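Local coordinates for glutamine cyclotransferase (Xanthomonas campestris, PDB 3MBR), which probably catalyses the cyclisation of N-terminal glutamine to pyroglutamate, as glutaminyl cyclases do, and binds a calcium ion within its beta-propeller fold, at residues L26-R30 / G31-E35. The protein carries 1 engineered substitution. Sequence-based numbering, arbitrary orientation.
Sequences LFYLR and GHLYE. With CA (calcium ion), chain B.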
# COMPACT_ATOMS: atom_id res chain seq x y z
N LEU A 26 -3.46 -1.72 -1.07
CA LEU A 26 -4.00 -3.05 -0.76
C LEU A 26 -3.87 -3.30 0.74
O LEU A 26 -2.87 -2.87 1.37
CB LEU A 26 -3.10 -4.10 -1.50
CG LEU A 26 -3.59 -5.55 -1.54
CD1 LEU A 26 -4.71 -5.74 -2.52
CD2 LEU A 26 -2.38 -6.45 -1.92
N PHE A 27 -4.88 -3.98 1.31
CA PHE A 27 -4.69 -4.48 2.70
C PHE A 27 -5.44 -5.76 2.86
O PHE A 27 -6.25 -6.13 1.94
CB PHE A 27 -5.04 -3.44 3.76
CG PHE A 27 -6.49 -3.05 3.82
CD1 PHE A 27 -7.43 -3.85 4.48
CD2 PHE A 27 -6.93 -1.82 3.28
CE1 PHE A 27 -8.82 -3.47 4.59
CE2 PHE A 27 -8.33 -1.46 3.39
CZ PHE A 27 -9.24 -2.27 4.06
N TYR A 28 -5.25 -6.48 3.92
CA TYR A 28 -5.91 -7.75 4.13
C TYR A 28 -6.68 -7.62 5.45
O TYR A 28 -6.20 -7.08 6.47
CB TYR A 28 -4.84 -8.83 4.30
CG TYR A 28 -5.37 -10.19 4.69
CD1 TYR A 28 -5.65 -10.47 6.01
CD2 TYR A 28 -5.63 -11.13 3.76
CE1 TYR A 28 -6.13 -11.70 6.44
CE2 TYR A 28 -6.11 -12.42 4.16
CZ TYR A 28 -6.35 -12.64 5.51
OH TYR A 28 -6.79 -13.90 5.92
N LEU A 29 -7.88 -8.17 5.44
CA LEU A 29 -8.62 -8.14 6.69
C LEU A 29 -9.61 -9.30 6.76
O LEU A 29 -10.41 -9.45 5.82
CB LEU A 29 -9.41 -6.76 6.79
CG LEU A 29 -10.28 -6.68 8.06
CD1 LEU A 29 -9.35 -6.65 9.18
CD2 LEU A 29 -11.11 -5.32 7.90
N ARG A 30 -9.53 -10.10 7.85
CA ARG A 30 -10.53 -11.19 8.10
C ARG A 30 -10.72 -12.06 6.84
O ARG A 30 -11.86 -12.41 6.42
CB ARG A 30 -11.91 -10.58 8.45
CG ARG A 30 -12.40 -10.38 9.88
CD ARG A 30 -11.63 -9.48 10.83
NE ARG A 30 -12.09 -8.08 11.11
CZ ARG A 30 -13.10 -7.39 10.55
NH1 ARG A 30 -13.91 -7.92 9.64
NH2 ARG A 30 -13.29 -6.14 10.91
N GLY A 31 -9.64 -12.43 6.21
CA GLY A 31 -9.67 -13.38 5.14
C GLY A 31 -9.90 -12.81 3.76
O GLY A 31 -9.81 -13.54 2.78
N HIS A 32 -10.09 -11.48 3.62
CA HIS A 32 -10.28 -10.89 2.30
C HIS A 32 -9.26 -9.81 2.05
O HIS A 32 -8.68 -9.19 2.99
CB HIS A 32 -11.67 -10.24 2.16
CG HIS A 32 -12.79 -11.20 2.32
ND1 HIS A 32 -13.57 -11.22 3.45
CD2 HIS A 32 -13.21 -12.21 1.54
CE1 HIS A 32 -14.47 -12.19 3.34
NE2 HIS A 32 -14.26 -12.82 2.20
N LEU A 33 -9.00 -9.61 0.78
CA LEU A 33 -8.22 -8.45 0.39
C LEU A 33 -9.12 -7.27 0.07
O LEU A 33 -10.28 -7.46 -0.36
CB LEU A 33 -7.40 -8.76 -0.89
CG LEU A 33 -6.34 -9.85 -0.69
CD1 LEU A 33 -5.88 -10.45 -2.02
CD2 LEU A 33 -5.21 -9.23 0.06
N TYR A 34 -8.62 -6.06 0.30
CA TYR A 34 -9.32 -4.85 -0.11
C TYR A 34 -8.30 -4.13 -0.98
O TYR A 34 -7.10 -3.99 -0.59
CB TYR A 34 -9.65 -4.01 1.13
CG TYR A 34 -10.78 -4.64 1.90
CD1 TYR A 34 -10.51 -5.69 2.77
CD2 TYR A 34 -12.12 -4.23 1.68
CE1 TYR A 34 -11.52 -6.33 3.49
CE2 TYR A 34 -13.17 -4.87 2.46
CZ TYR A 34 -12.85 -5.91 3.33
OH TYR A 34 -13.88 -6.53 4.03
N GLU A 35 -8.75 -3.68 -2.13
CA GLU A 35 -7.85 -3.14 -3.13
C GLU A 35 -8.40 -1.85 -3.74
O GLU A 35 -9.58 -1.86 -4.16
CB GLU A 35 -7.68 -4.16 -4.26
CG GLU A 35 -6.60 -3.78 -5.26
CD GLU A 35 -6.36 -4.92 -6.27
OE1 GLU A 35 -7.06 -5.97 -6.24
OE2 GLU A 35 -5.43 -4.76 -7.08
CA CA B . -0.89 -1.91 2.03
O HOH W 1 -13.23 -9.13 5.26
O HOH W 2 -2.37 -0.23 2.97
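F27 and Y34, a hydrogen-bonded pair of the antiparallel hairpin formed by strands 23-29 and 32-37, illustrate how aromatic neighbours share one face of a propeller blade. With its CG held between backbone N and carbonyl carbon (chi1 66°), the F27 ring swings across to Y34, whose CB sits over one of its faces, 3.6 Å from the ring centroid, in a CH-pi contact. The two ring planes lie nearly parallel, 14° apart, but are displaced laterally, so that Y34 CB, rather than its ring, covers the F27 face; F27 CE1 comes within 3.3 Å of Y34 CD1. Farther along, Y34 CE1 packs against L29 CB at 3.9 Å. The Y34 hydroxyl then meets a water that also takes in H32 ND1, in the plane of the imidazole, and donates to L29 O at 2.9 Å. L29 O thus has two partners, as H32 N closes the type I' turn with a bond from above the carbonyl plane. On the other face, the Y28 ring, thrown anti to its N (chi1 173°), brings its hydroxyl, weakly hydrogen-bonded to R217, 3.0 Å from G31 CA, while its edge receives L33 CD2. L26 O binds calcium at 2.3 Å, alongside I209, L155, E154 and E156. One peptide thus carries both bonds, and calcium, drawing on L26 O, would probably polarise it, making F27 N-H a somewhat better donor to Y34 O.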